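Local coordinates for phosphate-binding protein (Xanthomonas axonopodis pv. citri, PDB 5UB3) that probably serves as a periplasmic sensor of the phosphonate-binding-protein type, paired with a diguanylate cyclase, and is seen here with bound chloride, at residues A[90-100]-A[177-186]; A[60-71]-A[209-220]. All coordinates share one frame; numbering follows the deposited sequence.

Contact 1: residues A[90-100]-A[177-186]; sequences LRDFHTLFFVR and DVGALSNVDW
Strands 95-100 and 178-182 run antiparallel, their short axes 4.6 Å apart at closest approach and 152° between their directions. They are neighbouring strands of one lobe of a periplasmic binding protein fold. Leu96 pairs with Leu181, and Phe98 with Gly179, through two backbone hydrogen bonds each. Phe97 and Ala180 form the non-hydrogen-bonded pair between them.

Past Ser182 segment 177-186 turns into a short, weakly bonded helix. Ser182 and Asp185 form a capping box at its start: Asp185 N gives a bond to Ser182 OG at 2.7 Å, and Ser182 N gives one to Asp185 OD2. Asp185 also makes a salt bridge with Lys164.

The side chains of Leu96, Phe98 and Leu181 share one face of the sheet. Trp186 lies against Leu96 and Phe98. Leu96 CD2 sits over a face of the indole, toward its rim, 3.7 Å from Trp186 CB. Trp186 CZ3 comes within 3.7 Å of Phe98 CG, the two rings meeting obliquely. The CA of Gly179 lies over one face of the Phe98 ring, a CH-pi contact of 4.0 Å to the centroid. Phe98 CG stands between its backbone N and carbonyl carbon (chi1 66°), which brings the ring over Gly179. On the opposite face of the sheet, which carries Phe97, Ala180 and Val178, Val178 CG1 meets the edge of the Phe97 ring.

Asn183 continues the pairing beyond the strand. Its N bonds to His94 O. Its amide stacks on the imidazole of His94, the planes 19° apart, with CB over the ring face. His94 NE2 is hydrogen-bonded to Arg205. A water joins Asn183 ND2 to Asp92 O. Asn183 OD1 accepts from the backbone His94 N at 2.9 Å, the donor lying above the carbonyl plane.

Contact 2: residues A[60-71]-A[209-220]; sequences VDWVSETTGAAM and VPRAVEMVRTGM
Backbone hydrogen bonds join strand 62-66 to the antiparallel strand 212-217. Val63 pairs with Met215 and Glu65 with Val213, two bonds each. Arg217 N adds one to Asp61 O. This pairing belongs to the lobe of the periplasmic binding protein fold that also holds strand 4-8, the parallel neighbour of 62-66.

Polar side chains add further bonds. Trp62 NE1 donates to Glu214 OE1 at 2.7 Å. The oxygen lies close to the indole plane and uses its anti lone pair. The glutamate chain bends at chi2 (-52°), bringing its carboxylate back to the neighbouring strand. Its OE2 accepts from Ser64 OG and also bonds to Thr85. Ser64 OG has a second partner in Arg87. Asp61 OD1 forms a salt bridge with Arg217 NE at 2.9 Å, at the edge of the guanidinium. Asp61 OD2 is held by Val6 N. Thr67 OG1 bonds to Pro210 O at the start of helix 67-75. The Ser64 and Thr67 bonds are very short, and their exact lengths are doubtful.

Under that helix Ala70 CB presses tightly on Val213 CG1, at 3.3 Å, and meets Met215 SD at 3.8 Å. On the same face Met215 CB touches Val63 CG2, strand to strand.

Helix 259-277 packs on Thr67, Met71 and Pro210. Helix 222-235 covers Trp62, Val216 and Met220, while strand 79-87 borders strand 209-217.

In the fold
From the N terminus, the chain first passes through 60-71, then 90-100. It returns at 177-186 to close contact 1, a loop of 76 residues. It reaches 209-220 later and closes contact 2, with 137 residues between its segments. Contact 1 is therefore nested inside the loop of contact 2. Their centres are about 21 Å apart, on opposite sides of the chain's centre. They meet where strands 92-100 and 209-217 run side by side: Arg91 O lies 2.8 Å from Arg211 N, a probable hydrogen bond. Phe93 and Val209 pair likewise. These two strands tie the two lobes together.

Contact 1: residues A[90-100]-A[177-186]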
loop_
_atom_site.group_PDB
_atom_site.type_symbol
_atom_site.label_atom_id
_atom_site.label_comp_id
_atom_site.label_asym_id
_atom_site.label_seq_id
_atom_site.Cartn_x
_atom_site.Cartn_y
_atom_site.Cartn_z
ATOM N N LEU A 90 -1.110 -8.614 11.453
ATOM C CA LEU A 90 0.120 -8.917 10.706
ATOM C C LEU A 90 0.922 -7.660 10.573
ATOM O O LEU A 90 0.431 -6.627 10.091
ATOM C CB LEU A 90 -0.234 -9.419 9.298
ATOM C CG LEU A 90 -1.098 -10.667 9.258
ATOM C CD1 LEU A 90 -1.508 -10.985 7.848
ATOM C CD2 LEU A 90 -0.371 -11.857 9.881
ATOM N N ARG A 91 2.165 -7.765 10.964
ATOM C CA ARG A 91 3.087 -6.689 10.767
ATOM C C ARG A 91 3.650 -6.606 9.364
ATOM O O ARG A 91 4.078 -5.522 8.967
ATOM C CB ARG A 91 4.248 -6.921 11.662
ATOM C CG ARG A 91 3.916 -6.712 13.119
ATOM C CD ARG A 91 5.291 -6.597 13.724
ATOM N NE ARG A 91 5.318 -6.464 15.128
ATOM C CZ ARG A 91 6.456 -6.564 15.806
ATOM N NH1 ARG A 91 7.620 -6.749 15.159
ATOM N NH2 ARG A 91 6.440 -6.428 17.128
ATOM N N ASP A 92 3.753 -7.769 8.692
ATOM C CA ASP A 92 4.417 -7.897 7.383
ATOM C C ASP A 92 3.437 -8.382 6.355
ATOM O O ASP A 92 2.366 -8.946 6.661
ATOM C CB ASP A 92 5.576 -8.910 7.430
ATOM C CG ASP A 92 6.827 -8.382 8.102
ATOM O OD1 ASP A 92 6.880 -7.230 8.635
ATOM O OD2 ASP A 92 7.849 -9.120 8.056
ATOM N N PHE A 93 3.797 -8.152 5.111
ATOM C CA PHE A 93 3.175 -8.861 4.035
ATOM C C PHE A 93 4.147 -9.068 2.881
ATOM O O PHE A 93 5.245 -8.548 2.915
ATOM C CB PHE A 93 1.845 -8.203 3.674
ATOM C CG PHE A 93 1.939 -6.867 2.954
ATOM C CD1 PHE A 93 3.119 -6.125 2.850
ATOM C CD2 PHE A 93 0.779 -6.370 2.373
ATOM C CE1 PHE A 93 3.152 -4.922 2.184
ATOM C CE2 PHE A 93 0.783 -5.147 1.690
ATOM C CZ PHE A 93 1.978 -4.434 1.588
ATOM N N HIS A 94 3.708 -9.770 1.833
ATOM C CA HIS A 94 4.519 -9.972 0.656
ATOM C C HIS A 94 3.644 -10.104 -0.543
ATOM O O HIS A 94 2.461 -10.225 -0.387
ATOM C CB HIS A 94 5.449 -11.181 0.743
ATOM C CG HIS A 94 4.761 -12.477 0.957
ATOM N ND1 HIS A 94 4.410 -12.930 2.200
ATOM C CD2 HIS A 94 4.374 -13.426 0.079
ATOM C CE1 HIS A 94 3.860 -14.125 2.094
ATOM N NE2 HIS A 94 3.808 -14.432 0.814
ATOM N N THR A 95 4.277 -10.020 -1.707
ATOM C CA THR A 95 3.574 -10.174 -2.973
ATOM C C THR A 95 3.634 -11.617 -3.421
ATOM O O THR A 95 4.661 -12.281 -3.260
ATOM C CB THR A 95 4.088 -9.180 -3.997
ATOM O OG1 THR A 95 3.601 -7.882 -3.615
ATOM C CG2 THR A 95 3.540 -9.524 -5.377
ATOM N N LEU A 96 2.505 -12.102 -3.917
ATOM C CA LEU A 96 2.481 -13.357 -4.625
ATOM C C LEU A 96 2.062 -13.160 -6.063
ATOM O O LEU A 96 1.276 -12.254 -6.410
ATOM C CB LEU A 96 1.635 -14.376 -3.898
ATOM C CG LEU A 96 0.246 -14.070 -3.393
ATOM C CD1 LEU A 96 -0.629 -14.035 -4.618
ATOM C CD2 LEU A 96 -0.287 -15.090 -2.366
ATOM N N PHE A 97 2.652 -13.961 -6.918
ATOM C CA PHE A 97 2.282 -13.952 -8.325
ATOM C C PHE A 97 1.470 -15.190 -8.505
ATOM O O PHE A 97 1.860 -16.252 -8.049
ATOM C CB PHE A 97 3.500 -14.020 -9.205
ATOM C CG PHE A 97 4.335 -12.761 -9.213
ATOM C CD1 PHE A 97 5.150 -12.461 -8.148
ATOM C CD2 PHE A 97 4.336 -11.926 -10.304
ATOM C CE1 PHE A 97 5.937 -11.330 -8.163
ATOM C CE2 PHE A 97 5.103 -10.784 -10.331
ATOM C CZ PHE A 97 5.936 -10.501 -9.263
ATOM N N PHE A 98 0.357 -15.094 -9.210
ATOM C CA PHE A 98 -0.447 -16.254 -9.413
ATOM C C PHE A 98 -0.932 -16.347 -10.851
ATOM O O PHE A 98 -1.033 -15.342 -11.553
ATOM C CB PHE A 98 -1.622 -16.249 -8.446
ATOM C CG PHE A 98 -2.579 -15.154 -8.692
ATOM C CD1 PHE A 98 -2.388 -13.910 -8.085
ATOM C CD2 PHE A 98 -3.670 -15.331 -9.567
ATOM C CE1 PHE A 98 -3.256 -12.866 -8.340
ATOM C CE2 PHE A 98 -4.539 -14.308 -9.813
ATOM C CZ PHE A 98 -4.337 -13.069 -9.216
ATOM N N VAL A 99 -1.222 -17.561 -11.260
ATOM C CA VAL A 99 -1.796 -17.857 -12.574
ATOM C C VAL A 99 -2.954 -18.815 -12.506
ATOM O O VAL A 99 -3.183 -19.466 -11.482
ATOM C CB VAL A 99 -0.774 -18.547 -13.468
ATOM C CG1 VAL A 99 0.450 -17.657 -13.628
ATOM C CG2 VAL A 99 -0.400 -19.934 -12.937
ATOM N N ARG A 100 -3.626 -18.971 -13.635
ATOM C CA ARG A 100 -4.539 -20.107 -13.752
ATOM C C ARG A 100 -3.787 -21.421 -13.624
ATOM O O ARG A 100 -2.648 -21.564 -14.060
ATOM C CB ARG A 100 -5.305 -20.075 -15.056
ATOM C CG ARG A 100 -6.334 -18.956 -15.068
ATOM C CD ARG A 100 -7.270 -19.166 -16.229
ATOM N NE ARG A 100 -7.853 -20.511 -16.179
ATOM C CZ ARG A 100 -9.022 -20.847 -15.621
ATOM N NH1 ARG A 100 -9.834 -19.934 -15.055
ATOM N NH2 ARG A 100 -9.405 -22.132 -15.685
ATOM N N ASP A 177 -2.171 -13.281 -18.173
ATOM C CA ASP A 177 -1.611 -14.529 -17.770
ATOM C C ASP A 177 -1.326 -14.590 -16.257
ATOM O O ASP A 177 -1.501 -15.634 -15.627
ATOM C CB ASP A 177 -0.311 -14.782 -18.514
ATOM C CG ASP A 177 -0.482 -14.752 -20.039
ATOM O OD1 ASP A 177 -1.352 -15.439 -20.537
ATOM O OD2 ASP A 177 0.263 -14.028 -20.719
ATOM N N VAL A 178 -0.861 -13.490 -15.706
ATOM C CA VAL A 178 -0.351 -13.504 -14.322
ATOM C C VAL A 178 -0.915 -12.361 -13.536
ATOM O O VAL A 178 -1.152 -11.263 -14.060
ATOM C CB VAL A 178 1.194 -13.487 -14.261
ATOM C CG1 VAL A 178 1.686 -13.661 -12.845
ATOM C CG2 VAL A 178 1.865 -14.484 -15.196
ATOM N N GLY A 179 -1.153 -12.606 -12.237
ATOM C CA GLY A 179 -1.623 -11.574 -11.377
ATOM C C GLY A 179 -0.693 -11.388 -10.200
ATOM O O GLY A 179 -0.001 -12.327 -9.849
ATOM N N ALA A 180 -0.643 -10.164 -9.650
ATOM C CA ALA A 180 0.133 -9.909 -8.435
ATOM C C ALA A 180 -0.812 -9.355 -7.394
ATOM O O ALA A 180 -1.560 -8.467 -7.671
ATOM C CB ALA A 180 1.263 -8.969 -8.684
ATOM N N LEU A 181 -0.793 -9.953 -6.205
ATOM C CA LEU A 181 -1.542 -9.441 -5.036
ATOM C C LEU A 181 -0.734 -9.721 -3.771
ATOM O O LEU A 181 0.187 -10.557 -3.827
ATOM C CB LEU A 181 -2.829 -10.188 -4.915
ATOM C CG LEU A 181 -3.945 -9.947 -5.910
ATOM C CD1 LEU A 181 -5.094 -10.877 -5.586
ATOM C CD2 LEU A 181 -4.449 -8.533 -5.838
ATOM N N SER A 182 -1.109 -9.108 -2.624
ATOM C CA SER A 182 -0.439 -9.443 -1.350
ATOM C C SER A 182 -0.925 -10.823 -0.902
ATOM O O SER A 182 -2.003 -11.295 -1.260
ATOM C CB SER A 182 -0.772 -8.453 -0.204
ATOM O OG SER A 182 -2.058 -8.744 0.279
ATOM N N ASN A 183 -0.132 -11.440 -0.055
ATOM C CA ASN A 183 -0.514 -12.690 0.563
ATOM C C ASN A 183 -1.748 -12.539 1.386
ATOM O O ASN A 183 -2.503 -13.437 1.499
ATOM C CB ASN A 183 0.618 -13.209 1.409
ATOM C CG ASN A 183 0.943 -12.287 2.564
ATOM O OD1 ASN A 183 1.151 -11.075 2.427
ATOM N ND2 ASN A 183 0.953 -12.874 3.730
ATOM N N VAL A 184 -1.994 -11.348 1.906
ATOM C CA VAL A 184 -3.214 -11.093 2.685
ATOM C C VAL A 184 -4.438 -10.991 1.789
ATOM O O VAL A 184 -5.530 -11.557 2.072
ATOM C CB VAL A 184 -3.089 -9.805 3.485
ATOM C CG1 VAL A 184 -4.339 -9.594 4.345
ATOM C CG2 VAL A 184 -1.852 -9.859 4.346
ATOM N N ASP A 185 -4.258 -10.280 0.686
ATOM C CA ASP A 185 -5.274 -10.195 -0.333
ATOM C C ASP A 185 -5.737 -11.547 -0.815
ATOM O O ASP A 185 -6.921 -11.749 -1.021
ATOM C CB ASP A 185 -4.738 -9.489 -1.563
ATOM C CG ASP A 185 -4.461 -8.046 -1.355
ATOM O OD1 ASP A 185 -5.035 -7.376 -0.473
ATOM O OD2 ASP A 185 -3.674 -7.550 -2.172
ATOM N N TRP A 186 -4.800 -12.480 -0.967
ATOM C CA TRP A 186 -5.082 -13.827 -1.382
ATOM C C TRP A 186 -6.196 -14.494 -0.565
ATOM O O TRP A 186 -6.961 -15.276 -1.099
ATOM C CB TRP A 186 -3.813 -14.638 -1.254
ATOM C CG TRP A 186 -3.868 -16.042 -1.788
ATOM C CD1 TRP A 186 -3.784 -17.195 -1.058
ATOM C CD2 TRP A 186 -3.967 -16.450 -3.188
ATOM N NE1 TRP A 186 -3.825 -18.274 -1.905
ATOM C CE2 TRP A 186 -3.928 -17.850 -3.208
ATOM C CE3 TRP A 186 -4.079 -15.753 -4.402
ATOM C CZ2 TRP A 186 -3.990 -18.594 -4.403
ATOM C CZ3 TRP A 186 -4.134 -16.486 -5.609
ATOM C CH2 TRP A 186 -4.095 -17.895 -5.587
HETATM O O HOH W 1 1.934 -11.515 6.152
HETATM O O HOH W 2 -3.188 -17.707 -16.140
#

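Contact 2: residues A[60-71]-A[209-220]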
loop_
_atom_site.group_PDB
_atom_site.type_symbol
_atom_site.label_atom_id
_atom_site.label_comp_id
_atom_site.label_asym_id
_atom_site.label_seq_id
_atom_site.Cartn_x
_atom_site.Cartn_y
_atom_site.Cartn_z
ATOM N N VAL A 60 -2.327 18.038 4.117
ATOM C CA VAL A 60 -2.518 16.831 4.835
ATOM C C VAL A 60 -1.402 16.713 5.820
ATOM O O VAL A 60 -0.225 16.927 5.519
ATOM C CB VAL A 60 -2.510 15.639 3.872
ATOM C CG1 VAL A 60 -2.429 14.302 4.605
ATOM C CG2 VAL A 60 -3.771 15.706 2.986
ATOM N N ASP A 61 -1.767 16.259 7.008
ATOM C CA ASP A 61 -0.802 16.102 8.080
ATOM C C ASP A 61 -0.333 14.699 8.325
ATOM O O ASP A 61 0.792 14.514 8.730
ATOM C CB ASP A 61 -1.370 16.619 9.339
ATOM C CG ASP A 61 -1.665 18.114 9.267
ATOM O OD1 ASP A 61 -0.745 18.889 8.994
ATOM O OD2 ASP A 61 -2.826 18.482 9.488
ATOM N N TRP A 62 -1.205 13.725 8.133
ATOM C CA TRP A 62 -1.005 12.395 8.633
ATOM C C TRP A 62 -1.703 11.449 7.673
ATOM O O TRP A 62 -2.842 11.695 7.293
ATOM C CB TRP A 62 -1.559 12.323 10.054
ATOM C CG TRP A 62 -1.878 10.954 10.579
ATOM C CD1 TRP A 62 -1.205 9.775 10.356
ATOM C CD2 TRP A 62 -2.950 10.632 11.450
ATOM N NE1 TRP A 62 -1.824 8.728 11.007
ATOM C CE2 TRP A 62 -2.879 9.227 11.716
ATOM C CE3 TRP A 62 -3.961 11.386 12.051
ATOM C CZ2 TRP A 62 -3.836 8.559 12.497
ATOM C CZ3 TRP A 62 -4.897 10.711 12.871
ATOM C CH2 TRP A 62 -4.823 9.322 13.069
ATOM N N VAL A 63 -0.966 10.461 7.197
ATOM C CA VAL A 63 -1.550 9.432 6.355
ATOM C C VAL A 63 -1.189 8.065 6.919
ATOM O O VAL A 63 -0.125 7.906 7.506
ATOM C CB VAL A 63 -1.109 9.528 4.902
ATOM C CG1 VAL A 63 -1.506 10.857 4.259
ATOM C CG2 VAL A 63 0.384 9.250 4.788
ATOM N N SER A 64 -2.052 7.078 6.690
ATOM C CA SER A 64 -1.770 5.737 7.067
ATOM C C SER A 64 -1.736 5.007 5.760
ATOM O O SER A 64 -2.730 4.997 5.104
ATOM C CB SER A 64 -2.873 5.167 7.931
ATOM O OG SER A 64 -2.488 3.879 8.400
ATOM N N GLU A 65 -0.600 4.430 5.393
ATOM C CA GLU A 65 -0.354 3.852 4.021
ATOM C C GLU A 65 0.404 2.570 4.109
ATOM O O GLU A 65 1.115 2.320 5.115
ATOM C CB GLU A 65 0.539 4.768 3.208
ATOM C CG GLU A 65 -0.094 6.062 2.846
ATOM C CD GLU A 65 -1.247 5.945 1.891
ATOM O OE1 GLU A 65 -1.440 4.907 1.286
ATOM O OE2 GLU A 65 -1.960 6.963 1.775
ATOM N N THR A 66 0.345 1.788 3.030
ATOM C CA THR A 66 1.204 0.645 2.957
ATOM C C THR A 66 2.609 1.166 2.751
ATOM O O THR A 66 2.777 2.241 2.292
ATOM C CB THR A 66 0.800 -0.257 1.816
ATOM O OG1 THR A 66 0.998 0.482 0.618
ATOM C CG2 THR A 66 -0.712 -0.703 1.981
ATOM N N THR A 67 3.604 0.379 3.097
ATOM C CA THR A 67 4.954 0.874 3.159
ATOM C C THR A 67 5.576 1.348 1.853
ATOM O O THR A 67 6.361 2.261 1.876
ATOM C CB THR A 67 5.837 -0.158 3.834
ATOM O OG1 THR A 67 5.616 -1.423 3.233
ATOM C CG2 THR A 67 5.494 -0.222 5.296
ATOM N N GLY A 68 5.270 0.712 0.728
ATOM C CA GLY A 68 5.726 1.188 -0.556
ATOM C C GLY A 68 5.229 2.592 -0.902
ATOM O O GLY A 68 6.017 3.457 -1.264
ATOM N N ALA A 69 3.916 2.809 -0.857
ATOM C CA ALA A 69 3.318 4.137 -1.031
ATOM C C ALA A 69 3.935 5.107 -0.107
ATOM O O ALA A 69 4.205 6.280 -0.430
ATOM C CB ALA A 69 1.812 4.084 -0.801
ATOM N N ALA A 70 4.155 4.637 1.102
ATOM C CA ALA A 70 4.779 5.510 2.109
ATOM C C ALA A 70 6.134 5.992 1.647
ATOM O O ALA A 70 6.471 7.148 1.823
ATOM C CB ALA A 70 4.895 4.803 3.453
ATOM N N MET A 71 6.913 5.073 1.083
ATOM C CA MET A 71 8.226 5.412 0.622
ATOM C C MET A 71 8.162 6.322 -0.592
ATOM O O MET A 71 9.023 7.182 -0.711
ATOM C CB MET A 71 9.098 4.160 0.399
ATOM C CG MET A 71 9.346 3.393 1.693
ATOM S SD MET A 71 10.177 4.356 2.943
ATOM C CE MET A 71 8.835 4.992 3.999
ATOM N N VAL A 209 7.850 -7.536 3.659
ATOM C CA VAL A 209 8.233 -6.192 4.091
ATOM C C VAL A 209 7.240 -5.815 5.158
ATOM O O VAL A 209 6.167 -6.393 5.214
ATOM C CB VAL A 209 8.193 -5.179 2.898
ATOM C CG1 VAL A 209 9.209 -5.547 1.810
ATOM C CG2 VAL A 209 6.805 -5.105 2.339
ATOM N N PRO A 210 7.554 -4.783 5.966
ATOM C CA PRO A 210 6.537 -4.299 6.833
ATOM C C PRO A 210 5.375 -3.789 6.021
ATOM O O PRO A 210 5.541 -3.170 4.997
ATOM C CB PRO A 210 7.175 -3.179 7.622
ATOM C CG PRO A 210 8.536 -3.042 7.133
ATOM C CD PRO A 210 8.745 -3.940 5.945
ATOM N N ARG A 211 4.224 -4.070 6.553
ATOM C CA ARG A 211 2.960 -3.905 5.905
ATOM C C ARG A 211 2.487 -2.465 5.771
ATOM O O ARG A 211 2.025 -2.027 4.712
ATOM C CB ARG A 211 1.999 -4.676 6.785
ATOM C CG ARG A 211 0.618 -4.479 6.387
ATOM C CD ARG A 211 -0.162 -5.720 6.494
ATOM N NE ARG A 211 -1.304 -5.474 5.661
ATOM C CZ ARG A 211 -2.458 -6.086 5.803
ATOM N NH1 ARG A 211 -2.650 -7.018 6.748
ATOM N NH2 ARG A 211 -3.418 -5.748 4.968
ATOM N N ALA A 212 2.544 -1.710 6.861
ATOM C CA ALA A 212 1.974 -0.350 6.822
ATOM C C ALA A 212 2.649 0.506 7.829
ATOM O O ALA A 212 3.347 -0.015 8.694
ATOM C CB ALA A 212 0.488 -0.369 7.040
ATOM N N VAL A 213 2.449 1.822 7.680
ATOM C CA VAL A 213 3.193 2.806 8.459
ATOM C C VAL A 213 2.352 4.059 8.492
ATOM O O VAL A 213 1.709 4.447 7.505
ATOM C CB VAL A 213 4.583 3.063 7.848
ATOM C CG1 VAL A 213 4.501 3.471 6.419
ATOM C CG2 VAL A 213 5.411 4.096 8.606
ATOM N N GLU A 214 2.369 4.727 9.638
ATOM C CA GLU A 214 1.817 6.062 9.770
ATOM C C GLU A 214 2.891 7.060 9.374
ATOM O O GLU A 214 4.013 7.048 9.912
ATOM C CB GLU A 214 1.392 6.289 11.257
ATOM C CG GLU A 214 0.442 5.209 11.752
ATOM C CD GLU A 214 -0.732 5.045 10.814
ATOM O OE1 GLU A 214 -1.405 6.061 10.605
ATOM O OE2 GLU A 214 -0.967 3.923 10.284
ATOM N N MET A 215 2.552 7.963 8.472
ATOM C CA MET A 215 3.468 8.987 8.039
ATOM C C MET A 215 2.907 10.333 8.404
ATOM O O MET A 215 1.685 10.548 8.388
ATOM C CB MET A 215 3.687 8.973 6.546
ATOM C CG MET A 215 4.062 7.636 5.940
ATOM S SD MET A 215 5.786 7.169 6.267
ATOM C CE MET A 215 6.673 8.250 5.196
ATOM N N VAL A 216 3.807 11.246 8.718
ATOM C CA VAL A 216 3.408 12.627 8.930
ATOM C C VAL A 216 4.206 13.522 8.066
ATOM O O VAL A 216 5.377 13.259 7.709
ATOM C CB VAL A 216 3.504 13.119 10.384
ATOM C CG1 VAL A 216 2.496 12.395 11.268
ATOM C CG2 VAL A 216 4.930 13.046 10.901
ATOM N N ARG A 217 3.602 14.656 7.765
ATOM C CA ARG A 217 4.200 15.535 6.823
ATOM C C ARG A 217 5.475 16.159 7.351
ATOM O O ARG A 217 5.609 16.494 8.519
ATOM C CB ARG A 217 3.248 16.620 6.395
ATOM C CG ARG A 217 2.932 17.644 7.450
ATOM C CD ARG A 217 2.193 18.772 6.775
ATOM N NE ARG A 217 1.788 19.725 7.771
ATOM C CZ ARG A 217 2.533 20.747 8.199
ATOM N NH1 ARG A 217 3.757 20.992 7.739
ATOM N NH2 ARG A 217 2.036 21.529 9.125
ATOM N N THR A 218 6.354 16.386 6.380
ATOM C CA THR A 218 7.498 17.264 6.530
ATOM C C THR A 218 7.037 18.561 7.123
ATOM O O THR A 218 6.026 19.171 6.675
ATOM C CB THR A 218 8.064 17.579 5.166
ATOM O OG1 THR A 218 8.446 16.373 4.511
ATOM C CG2 THR A 218 9.287 18.596 5.255
ATOM N N GLY A 219 7.742 18.994 8.143
ATOM C CA GLY A 219 7.394 20.250 8.805
ATOM C C GLY A 219 6.233 20.285 9.803
ATOM O O GLY A 219 5.947 21.358 10.386
ATOM N N MET A 220 5.574 19.153 10.059
ATOM C CA MET A 220 4.615 19.108 11.180
ATOM C C MET A 220 5.322 19.615 12.430
ATOM O O MET A 220 6.474 19.326 12.673
ATOM C CB MET A 220 4.140 17.690 11.438
ATOM C CG MET A 220 3.274 17.541 12.665
ATOM S SD MET A 220 2.789 15.821 12.781
ATOM C CE MET A 220 1.334 15.924 11.777
HETATM O O HOH W 3 -0.613 21.590 8.432
#